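Local coordinates for protein COG0546: Predicted phosphatases (Streptococcus pneumoniae, PDB 2AH5) that is of unknown function but, as a haloacid dehalogenase-like hydrolase, is probably a phosphatase, at residues S3-F8 / H150-E155; T27-E32 / Q69-Y74; P101-T106 / G128-S133; I180-G185 / H200-V205. One frame throughout, in Å; residues are numbered along the deposited sequence.

Interactions 1, 3 and 4 belong to the parallel-sheet core, whereas interaction 2 lies in the helical part of the chain. Interactions 1 and 3 have centres about 13 Å apart and touch: strands 6-9 and 102-106 are neighbours, with Tyr103 N 2.9 Å from Ile7 O, and His150 NE2 comes within 2.7 Å of Tyr130 OH. Interaction 3 includes edge strand 128-132; interaction 4 lies toward the opposite edge, strand 197-199, its centre about 21 Å from that of interaction 1. Interaction 2 is about 26 Å from interaction 3 and 29 Å from interaction 4, centre to centre. Strand 6-9 leads into a DxDxT sequence consistent with the HAD active site; Thr106 and Ile180 touch it.

Interaction 1. Residues S3-F8 / H150-E155; sequences SITAIF and HQLAPE
Leu152 meets Thr5, Ala6 and Phe8 with its two methyl groups, both of which touch Ala6 CB. CD1 rests on Ala6 CB at 3.6 Å and also reaches the tip of the Phe8 ring, obliquely, where CZ is 4.1 Å from Leu152 CD1; the two side chains reach toward each other tip to tip. CD2 goes on to the hydroxyl of Thr5, with OG1 3.5 Å from Leu152 CD2, as the two side chains slide past each other in opposite directions. Farther along, the contact turns polar. Ser3 OG donates to Glu155 O at 2.9 Å, approaching from above the carbonyl plane, 48° out of it. The chi1 of 84° that sets Ser3 OG between its backbone N and carbonyl carbon carries the hydroxyl to this acceptor. Glu155 gives mainly its backbone here, and its carboxylate leads away from residues 3-8. A Schellman motif at Gln151 ends helix 139-149, and the chain then passes Leu152 on its way to strand 157-161. Leu152 also packs on Leu147 of that helix, while Phe8 packs on Ile143, Ala146 and Leu147 and on Ile159 of strand 157-161, which pairs with strand 6-9.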
# COMPACT_ATOMS: atom_id res chain seq x y z
N SER A 3 21.63 9.78 -4.87
CA SER A 3 20.93 10.98 -4.39
C SER A 3 19.78 10.65 -3.42
O SER A 3 19.27 11.53 -2.75
CB SER A 3 20.45 11.87 -5.55
OG SER A 3 19.21 11.41 -6.04
N ILE A 4 19.39 9.37 -3.34
CA ILE A 4 18.31 8.99 -2.42
C ILE A 4 18.81 9.14 -0.99
O ILE A 4 19.89 8.64 -0.63
CB ILE A 4 17.80 7.54 -2.67
CG1 ILE A 4 17.13 7.41 -4.04
CG2 ILE A 4 16.83 7.08 -1.55
CD1 ILE A 4 17.10 6.01 -4.56
N THR A 5 18.03 9.85 -0.17
CA THR A 5 18.28 9.95 1.27
C THR A 5 17.13 9.44 2.15
O THR A 5 17.26 9.36 3.37
CB THR A 5 18.60 11.40 1.72
OG1 THR A 5 17.43 12.22 1.56
CG2 THR A 5 19.76 12.01 0.93
N ALA A 6 16.01 9.08 1.52
CA ALA A 6 14.79 8.70 2.24
C ALA A 6 14.05 7.64 1.43
O ALA A 6 14.01 7.70 0.19
CB ALA A 6 13.92 9.90 2.46
N ILE A 7 13.48 6.67 2.13
CA ILE A 7 12.80 5.56 1.47
C ILE A 7 11.33 5.50 1.92
O ILE A 7 11.05 5.48 3.13
CB ILE A 7 13.50 4.21 1.74
CG1 ILE A 7 14.99 4.26 1.33
CG2 ILE A 7 12.75 3.09 1.02
CD1 ILE A 7 15.74 2.91 1.53
N PHE A 8 10.41 5.52 0.94
CA PHE A 8 8.96 5.46 1.20
C PHE A 8 8.45 4.04 0.87
O PHE A 8 8.83 3.47 -0.15
CB PHE A 8 8.18 6.44 0.29
CG PHE A 8 8.52 7.90 0.51
CD1 PHE A 8 9.28 8.33 1.60
CD2 PHE A 8 7.99 8.86 -0.37
CE1 PHE A 8 9.55 9.69 1.80
CE2 PHE A 8 8.25 10.23 -0.17
CZ PHE A 8 9.03 10.65 0.90
N HIS A 150 9.16 16.51 5.55
CA HIS A 150 10.54 16.12 5.88
C HIS A 150 11.59 16.87 5.09
O HIS A 150 12.78 16.52 5.11
CB HIS A 150 10.70 14.59 5.85
CG HIS A 150 9.91 13.93 6.92
ND1 HIS A 150 10.30 13.96 8.24
CD2 HIS A 150 8.68 13.36 6.90
CE1 HIS A 150 9.38 13.36 8.98
NE2 HIS A 150 8.38 13.00 8.19
N GLN A 151 11.13 17.92 4.41
CA GLN A 151 12.01 18.88 3.74
C GLN A 151 12.89 18.16 2.72
O GLN A 151 14.09 18.37 2.69
CB GLN A 151 12.88 19.61 4.77
CG GLN A 151 12.11 20.57 5.65
CD GLN A 151 13.00 21.29 6.65
OE1 GLN A 151 14.05 21.84 6.30
NE2 GLN A 151 12.56 21.32 7.90
N LEU A 152 12.25 17.29 1.93
CA LEU A 152 12.92 16.51 0.89
C LEU A 152 12.52 17.00 -0.49
O LEU A 152 11.33 17.24 -0.75
CB LEU A 152 12.52 15.03 0.99
CG LEU A 152 12.89 14.25 2.25
CD1 LEU A 152 12.05 12.97 2.34
CD2 LEU A 152 14.40 13.91 2.19
N ALA A 153 13.51 17.10 -1.37
CA ALA A 153 13.28 17.25 -2.82
C ALA A 153 12.93 15.88 -3.39
O ALA A 153 13.40 14.86 -2.88
CB ALA A 153 14.49 17.80 -3.51
N PRO A 154 12.08 15.84 -4.43
CA PRO A 154 11.63 14.53 -4.93
C PRO A 154 12.79 13.60 -5.33
O PRO A 154 12.71 12.38 -5.16
CB PRO A 154 10.79 14.91 -6.14
CG PRO A 154 10.36 16.29 -5.90
CD PRO A 154 11.49 16.95 -5.18
N GLU A 155 13.88 14.20 -5.82
CA GLU A 155 15.06 13.47 -6.25
C GLU A 155 15.70 12.64 -5.12
O GLU A 155 16.40 11.65 -5.37
CB GLU A 155 16.06 14.48 -6.84
CG GLU A 155 15.55 15.21 -8.12
CD GLU A 155 14.43 16.28 -7.91
OE1 GLU A 155 14.32 16.94 -6.86
OE2 GLU A 155 13.65 16.49 -8.85

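Interaction 2. Residues T27-E32 / Q69-Y74; sequences TYTFKE and QIYRSY
Tyr28 and Thr29 of helix 19-33 press on Ile70, Tyr71 and Tyr74 of helix 64-79, the two segment axes passing 8.6 Å apart at 129° between their N-to-C directions. Packing is tightest at Thr29, on the buried side: OG1 lies 3.3 Å from Tyr71 CA and nestles against the second helix's backbone, while its hydroxyl is hydrogen-bonded to Ala25 O of its own helix. Beside it, Ile70 CG2 lies 3.6 Å from Tyr28 CE2, the two side chains crossing at about a right angle. Tyr28 CG is anti to the backbone N (chi1 178°), and the ring beyond it runs past Tyr74, whose CD1 is 3.7 Å from Tyr28 CB. The two tyrosine rings are inclined by 32°, neither stacked nor edge-to-face. Toward solvent the contact thins out. Glu32 lays CG over one face of Tyr28, one helical turn earlier, toward the rim, and meets Ile70 CG2 at 4.1 Å, while its carboxylate leads away. Ser73 OG turns back to its own helix, donating in plane to a lone pair of Ile70 O at 2.6 Å, a carbonyl that also accepts Tyr74 N. These obliquely crossing helices belong to a helical unit inserted after strand 6-9 and set apart from the sheet, a topology consistent with a C1-type cap of the HAD superfamily.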
# COMPACT_ATOMS: atom_id res chain seq x y z
N THR A 27 -16.15 -10.23 1.16
CA THR A 27 -17.13 -11.34 1.14
C THR A 27 -18.20 -11.13 2.23
O THR A 27 -19.37 -11.51 2.04
CB THR A 27 -16.47 -12.74 1.26
OG1 THR A 27 -15.75 -12.83 2.48
CG2 THR A 27 -15.48 -13.00 0.06
N TYR A 28 -17.80 -10.55 3.36
CA TYR A 28 -18.79 -10.13 4.38
C TYR A 28 -19.79 -9.17 3.78
O TYR A 28 -21.01 -9.26 4.04
CB TYR A 28 -18.12 -9.49 5.63
CG TYR A 28 -19.15 -9.04 6.65
CD1 TYR A 28 -19.84 -9.97 7.42
CD2 TYR A 28 -19.49 -7.68 6.78
CE1 TYR A 28 -20.81 -9.57 8.35
CE2 TYR A 28 -20.46 -7.26 7.71
CZ TYR A 28 -21.12 -8.22 8.47
OH TYR A 28 -22.10 -7.85 9.37
N THR A 29 -19.29 -8.22 2.99
CA THR A 29 -20.16 -7.21 2.36
C THR A 29 -21.15 -7.84 1.40
O THR A 29 -22.34 -7.57 1.48
CB THR A 29 -19.34 -6.09 1.68
OG1 THR A 29 -18.46 -5.52 2.66
CG2 THR A 29 -20.28 -4.96 1.15
N PHE A 30 -20.67 -8.69 0.49
CA PHE A 30 -21.56 -9.39 -0.43
C PHE A 30 -22.57 -10.30 0.28
O PHE A 30 -23.74 -10.36 -0.14
CB PHE A 30 -20.75 -10.14 -1.49
CG PHE A 30 -19.83 -9.24 -2.30
CD1 PHE A 30 -20.33 -8.12 -2.96
CD2 PHE A 30 -18.48 -9.52 -2.40
CE1 PHE A 30 -19.48 -7.27 -3.72
CE2 PHE A 30 -17.62 -8.69 -3.14
CZ PHE A 30 -18.13 -7.55 -3.80
N LYS A 31 -22.14 -11.00 1.33
CA LYS A 31 -23.08 -11.77 2.19
C LYS A 31 -24.20 -10.86 2.73
O LYS A 31 -25.38 -11.19 2.66
CB LYS A 31 -22.34 -12.47 3.33
CG LYS A 31 -23.29 -12.98 4.46
CD LYS A 31 -22.56 -13.60 5.62
CE LYS A 31 -23.56 -14.02 6.69
NZ LYS A 31 -22.95 -14.92 7.72
N GLU A 32 -23.84 -9.69 3.26
CA GLU A 32 -24.84 -8.80 3.84
C GLU A 32 -25.78 -8.21 2.81
O GLU A 32 -26.99 -8.03 3.07
CB GLU A 32 -24.17 -7.69 4.67
CG GLU A 32 -23.51 -8.19 5.97
CD GLU A 32 -24.47 -8.98 6.86
OE1 GLU A 32 -25.52 -8.42 7.23
OE2 GLU A 32 -24.20 -10.16 7.15
N GLN A 69 -19.65 1.35 3.68
CA GLN A 69 -19.92 1.34 5.11
C GLN A 69 -19.80 -0.05 5.72
O GLN A 69 -19.13 -0.21 6.75
CB GLN A 69 -21.28 1.96 5.42
CG GLN A 69 -21.61 1.97 6.92
CD GLN A 69 -23.00 2.55 7.19
OE1 GLN A 69 -23.34 3.60 6.66
NE2 GLN A 69 -23.79 1.88 8.02
N ILE A 70 -20.43 -1.04 5.10
CA ILE A 70 -20.44 -2.40 5.63
C ILE A 70 -19.00 -2.97 5.62
O ILE A 70 -18.52 -3.52 6.61
CB ILE A 70 -21.44 -3.31 4.86
CG1 ILE A 70 -22.90 -2.89 5.12
CG2 ILE A 70 -21.26 -4.79 5.23
CD1 ILE A 70 -23.89 -3.42 4.07
N TYR A 71 -18.31 -2.81 4.49
CA TYR A 71 -16.92 -3.23 4.38
C TYR A 71 -16.06 -2.72 5.54
O TYR A 71 -15.32 -3.47 6.17
CB TYR A 71 -16.35 -2.74 3.04
CG TYR A 71 -14.88 -3.11 2.84
CD1 TYR A 71 -14.51 -4.17 2.04
CD2 TYR A 71 -13.88 -2.37 3.47
CE1 TYR A 71 -13.16 -4.50 1.85
CE2 TYR A 71 -12.54 -2.69 3.31
CZ TYR A 71 -12.18 -3.74 2.50
OH TYR A 71 -10.83 -4.04 2.36
N ARG A 72 -16.16 -1.44 5.80
CA ARG A 72 -15.36 -0.84 6.87
C ARG A 72 -15.74 -1.38 8.24
O ARG A 72 -14.87 -1.51 9.12
CB ARG A 72 -15.42 0.68 6.80
CG ARG A 72 -14.90 1.24 5.51
CD ARG A 72 -14.31 2.60 5.71
NE ARG A 72 -13.64 3.11 4.51
CZ ARG A 72 -12.49 2.63 4.01
NH1 ARG A 72 -11.88 1.60 4.58
NH2 ARG A 72 -11.96 3.17 2.91
N SER A 73 -17.02 -1.73 8.41
CA SER A 73 -17.54 -2.38 9.63
C SER A 73 -16.93 -3.75 9.92
O SER A 73 -16.77 -4.12 11.10
CB SER A 73 -19.09 -2.49 9.59
OG SER A 73 -19.55 -3.67 8.94
N TYR A 74 -16.61 -4.51 8.89
CA TYR A 74 -15.86 -5.74 9.09
C TYR A 74 -14.37 -5.38 9.27
O TYR A 74 -13.70 -5.89 10.18
CB TYR A 74 -16.06 -6.72 7.93
CG TYR A 74 -15.32 -8.02 8.13
CD1 TYR A 74 -15.97 -9.15 8.66
CD2 TYR A 74 -13.97 -8.11 7.83
CE1 TYR A 74 -15.28 -10.35 8.86
CE2 TYR A 74 -13.27 -9.31 8.04
CZ TYR A 74 -13.93 -10.42 8.54
OH TYR A 74 -13.22 -11.59 8.76

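Interaction 3. Residues P101-T106 / G128-S133; sequences PLYITT and GIYGSS
Ile104 and Thr106 join strand 128-132 through three backbone hydrogen bonds in parallel register, the strand axes 4.7 Å apart and only 8° from parallel. Ile104 N donates to Gly128 O at 3.0 Å, and Ile104 O accepts Tyr130 N at 2.8 Å. Thr106 N then reaches Tyr130 O at 2.9 Å. Ile104 thus uses both its N and its O on Gly128 and Tyr130, which flank its pair-mate Ile129, as parallel pairing requires. CA-H...O contacts fill in between these bonds, the shortest running from Gly131 CA to Thr106 O at 3.1 Å. Among apolar contacts, Ile104 and Ile129 lie side by side on one face of the sheet and point the same way, CD1 to CD1 at 4.0 Å. The other face carries the side chains of Tyr103, Thr105 and Tyr130. Tyr103 CD1 comes 3.4 Å from Gly128 N and obliquely approaches the bare backbone of that glycine. Tyr103 CD1 also meets the edge of the Tyr130 ring, at CE2. Tyr130 CG is anti to its carbonyl carbon (chi1 -61°). Ile104 O lies at the edge of the Tyr130 ring, near its plane, and Tyr130 OH is hydrogen-bonded to His150 NE2. The strands belong to a beta-alpha-beta unit whose helix 110-119 packs on Ile129 and Thr106. Helix 139-149 covers Thr105 and Tyr130 on the tyrosine face, strand 6-9 continues the sheet beyond strand 102-106, and strand 128-132 is one of its two outermost strands.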
# COMPACT_ATOMS: atom_id res chain seq x y z
N PRO A 101 16.32 6.96 6.80
CA PRO A 101 15.04 7.20 7.43
C PRO A 101 14.00 6.56 6.49
O PRO A 101 14.13 6.71 5.27
CB PRO A 101 14.92 8.73 7.43
CG PRO A 101 15.72 9.18 6.25
CD PRO A 101 16.88 8.18 6.16
N LEU A 102 13.05 5.82 7.05
CA LEU A 102 11.97 5.16 6.33
C LEU A 102 10.62 5.76 6.67
O LEU A 102 10.38 6.15 7.84
CB LEU A 102 11.91 3.69 6.72
CG LEU A 102 13.21 2.89 6.74
CD1 LEU A 102 12.93 1.46 7.13
CD2 LEU A 102 13.93 2.98 5.39
N TYR A 103 9.73 5.80 5.66
CA TYR A 103 8.38 6.36 5.83
C TYR A 103 7.37 5.43 5.19
O TYR A 103 7.65 4.80 4.15
CB TYR A 103 8.28 7.74 5.17
CG TYR A 103 9.31 8.68 5.73
CD1 TYR A 103 9.06 9.36 6.92
CD2 TYR A 103 10.57 8.81 5.12
CE1 TYR A 103 10.02 10.20 7.47
CE2 TYR A 103 11.54 9.68 5.66
CZ TYR A 103 11.24 10.35 6.84
OH TYR A 103 12.17 11.19 7.40
N ILE A 104 6.20 5.33 5.81
CA ILE A 104 5.09 4.74 5.08
C ILE A 104 4.29 5.84 4.37
O ILE A 104 3.95 6.89 4.97
CB ILE A 104 4.20 3.91 6.01
CG1 ILE A 104 4.94 2.63 6.39
CG2 ILE A 104 2.89 3.56 5.34
CD1 ILE A 104 4.41 1.97 7.65
N THR A 105 3.96 5.56 3.10
CA THR A 105 3.07 6.41 2.25
C THR A 105 1.96 5.53 1.64
O THR A 105 2.21 4.79 0.69
CB THR A 105 3.85 7.11 1.13
OG1 THR A 105 4.61 6.14 0.39
CG2 THR A 105 4.75 8.14 1.69
N THR A 106 0.77 5.58 2.23
CA THR A 106 -0.30 4.67 1.86
C THR A 106 -1.60 5.46 1.60
O THR A 106 -1.74 6.58 2.07
CB THR A 106 -0.56 3.62 2.98
OG1 THR A 106 -1.59 2.70 2.56
CG2 THR A 106 -0.95 4.31 4.33
N GLY A 128 7.99 8.29 10.00
CA GLY A 128 6.70 8.90 9.73
C GLY A 128 5.80 7.89 9.05
O GLY A 128 6.28 7.04 8.32
N ILE A 129 4.51 7.99 9.31
CA ILE A 129 3.53 7.17 8.66
C ILE A 129 2.43 8.11 8.17
O ILE A 129 1.78 8.81 8.98
CB ILE A 129 2.95 6.09 9.60
CG1 ILE A 129 4.05 5.14 10.10
CG2 ILE A 129 1.75 5.33 8.89
CD1 ILE A 129 3.54 4.01 10.98
N TYR A 130 2.24 8.12 6.85
CA TYR A 130 1.34 9.04 6.15
C TYR A 130 0.31 8.23 5.37
O TYR A 130 0.67 7.39 4.55
CB TYR A 130 2.15 9.96 5.23
CG TYR A 130 3.14 10.78 6.04
CD1 TYR A 130 2.70 11.91 6.72
CD2 TYR A 130 4.47 10.39 6.20
CE1 TYR A 130 3.56 12.67 7.50
CE2 TYR A 130 5.37 11.15 7.00
CZ TYR A 130 4.88 12.29 7.64
OH TYR A 130 5.66 13.12 8.44
N GLY A 131 -0.97 8.47 5.65
CA GLY A 131 -2.06 7.80 4.91
C GLY A 131 -3.02 8.85 4.34
O GLY A 131 -2.70 10.04 4.32
N SER A 132 -4.18 8.40 3.87
CA SER A 132 -5.12 9.30 3.22
C SER A 132 -5.82 10.17 4.26
O SER A 132 -6.00 9.75 5.41
CB SER A 132 -6.15 8.52 2.42
OG SER A 132 -6.89 7.69 3.28
N SER A 133 -6.24 11.35 3.81
CA SER A 133 -6.76 12.43 4.68
C SER A 133 -7.35 13.48 3.74
O SER A 133 -7.28 13.32 2.51
CB SER A 133 -5.62 13.06 5.48
OG SER A 133 -4.77 13.88 4.66

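Interaction 4. Residues I180-G185 / H200-V205; sequences ITWGFG and HKPLEV
Glu204 OE1 is gripped by the backbone N of His200, the residue that packs on Thr181: the bond is 2.8 Å long, and the donor comes from above the carboxylate plane. Lys201 N adds a weak, long bond of 3.5 Å to the same Glu204 OE1. The carboxylate thereby ties residues 200-201 to Glu204, about where the last helix begins. Across the contact, Thr181 OG1 lies close against His200, 3.1 Å from its CB. In the parallel, Rossmann-like HAD core, the end of strand 176-180 and its loop here meet the loop and helix start that follow the outermost strand 197-199. The apolar part is Trp182, whose indole is clasped from both faces. Pro202 CG sits over the six-membered ring, 3.9 Å from its centroid and 4° off the normal, a CH-pi contact; Ile180 CD1 covers the opposite face. The chi1 of 67° that puts Trp182 CG between the backbone N and the carbonyl carbon starts the side chain toward Pro202. At the ring's edge, Val205 CG2 approaches Trp182 CH2 in plane at 4.0 Å. The indole NE1 is bonded to Thr14 O, and Phe86 meets the ring edge-to-face.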
# COMPACT_ATOMS: atom_id res chain seq x y z
N ILE A 180 7.74 -3.95 -6.71
CA ILE A 180 7.88 -5.27 -6.08
C ILE A 180 6.77 -6.18 -6.55
O ILE A 180 5.64 -5.72 -6.80
CB ILE A 180 7.98 -5.18 -4.53
CG1 ILE A 180 6.62 -4.82 -3.87
CG2 ILE A 180 9.19 -4.27 -4.14
CD1 ILE A 180 5.72 -6.05 -3.55
N THR A 181 7.08 -7.47 -6.70
CA THR A 181 6.15 -8.38 -7.37
C THR A 181 5.67 -9.53 -6.47
O THR A 181 5.00 -10.44 -6.96
CB THR A 181 6.78 -8.97 -8.66
OG1 THR A 181 7.92 -9.75 -8.30
CG2 THR A 181 7.23 -7.87 -9.61
N TRP A 182 6.05 -9.50 -5.19
CA TRP A 182 5.60 -10.50 -4.20
C TRP A 182 4.21 -10.15 -3.66
O TRP A 182 3.65 -10.89 -2.82
CB TRP A 182 6.61 -10.66 -3.05
CG TRP A 182 6.75 -9.46 -2.15
CD1 TRP A 182 5.84 -9.02 -1.21
CD2 TRP A 182 7.87 -8.58 -2.07
NE1 TRP A 182 6.34 -7.90 -0.57
CE2 TRP A 182 7.57 -7.60 -1.08
CE3 TRP A 182 9.09 -8.50 -2.75
CZ2 TRP A 182 8.45 -6.56 -0.77
CZ3 TRP A 182 9.97 -7.46 -2.44
CH2 TRP A 182 9.65 -6.50 -1.45
N GLY A 183 3.67 -9.03 -4.11
CA GLY A 183 2.44 -8.46 -3.55
C GLY A 183 1.23 -8.57 -4.44
O GLY A 183 1.06 -9.57 -5.16
N PHE A 184 0.39 -7.54 -4.41
CA PHE A 184 -0.95 -7.65 -4.98
C PHE A 184 -1.04 -7.24 -6.44
O PHE A 184 -1.83 -7.82 -7.19
CB PHE A 184 -2.00 -6.95 -4.09
CG PHE A 184 -1.99 -7.42 -2.65
CD1 PHE A 184 -1.62 -8.73 -2.33
CD2 PHE A 184 -2.37 -6.56 -1.62
CE1 PHE A 184 -1.61 -9.17 -1.00
CE2 PHE A 184 -2.37 -6.99 -0.29
CZ PHE A 184 -1.97 -8.29 0.02
N GLY A 185 -0.22 -6.28 -6.86
CA GLY A 185 -0.20 -5.85 -8.25
C GLY A 185 0.54 -6.84 -9.12
O GLY A 185 1.43 -7.57 -8.64
N HIS A 200 11.50 -9.32 -6.88
CA HIS A 200 10.49 -10.33 -6.58
C HIS A 200 10.58 -10.90 -5.15
O HIS A 200 9.69 -11.64 -4.71
CB HIS A 200 10.44 -11.45 -7.65
CG HIS A 200 11.59 -12.40 -7.62
ND1 HIS A 200 12.85 -12.07 -8.07
CD2 HIS A 200 11.66 -13.70 -7.23
CE1 HIS A 200 13.65 -13.11 -7.94
NE2 HIS A 200 12.96 -14.11 -7.42
N LYS A 201 11.65 -10.54 -4.44
CA LYS A 201 11.90 -10.96 -3.08
C LYS A 201 12.42 -9.78 -2.27
O LYS A 201 13.24 -9.01 -2.78
CB LYS A 201 12.96 -12.06 -3.02
CG LYS A 201 12.53 -13.44 -3.49
CD LYS A 201 13.77 -14.32 -3.47
CE LYS A 201 13.47 -15.76 -3.02
NZ LYS A 201 14.72 -16.58 -3.00
N PRO A 202 12.00 -9.66 -1.00
CA PRO A 202 12.43 -8.51 -0.20
C PRO A 202 13.92 -8.23 -0.20
O PRO A 202 14.30 -7.08 -0.35
CB PRO A 202 11.91 -8.85 1.20
CG PRO A 202 10.63 -9.62 0.89
CD PRO A 202 11.07 -10.52 -0.24
N LEU A 203 14.78 -9.25 -0.03
CA LEU A 203 16.24 -8.96 0.08
C LEU A 203 16.90 -8.53 -1.24
O LEU A 203 17.98 -7.87 -1.25
CB LEU A 203 17.02 -10.07 0.81
CG LEU A 203 16.53 -10.44 2.22
CD1 LEU A 203 17.50 -11.44 2.89
CD2 LEU A 203 16.32 -9.23 3.12
N GLU A 204 16.21 -8.77 -2.34
CA GLU A 204 16.65 -8.25 -3.63
C GLU A 204 16.63 -6.67 -3.64
O GLU A 204 17.40 -6.01 -4.34
CB GLU A 204 15.75 -8.83 -4.69
CG GLU A 204 16.24 -8.67 -6.07
CD GLU A 204 15.29 -9.33 -7.07
OE1 GLU A 204 14.26 -9.93 -6.65
OE2 GLU A 204 15.60 -9.20 -8.26
N VAL A 205 15.75 -6.10 -2.82
CA VAL A 205 15.60 -4.63 -2.73
C VAL A 205 16.92 -3.98 -2.31
O VAL A 205 17.26 -2.88 -2.72
CB VAL A 205 14.49 -4.25 -1.72
CG1 VAL A 205 14.49 -2.74 -1.47
CG2 VAL A 205 13.10 -4.66 -2.25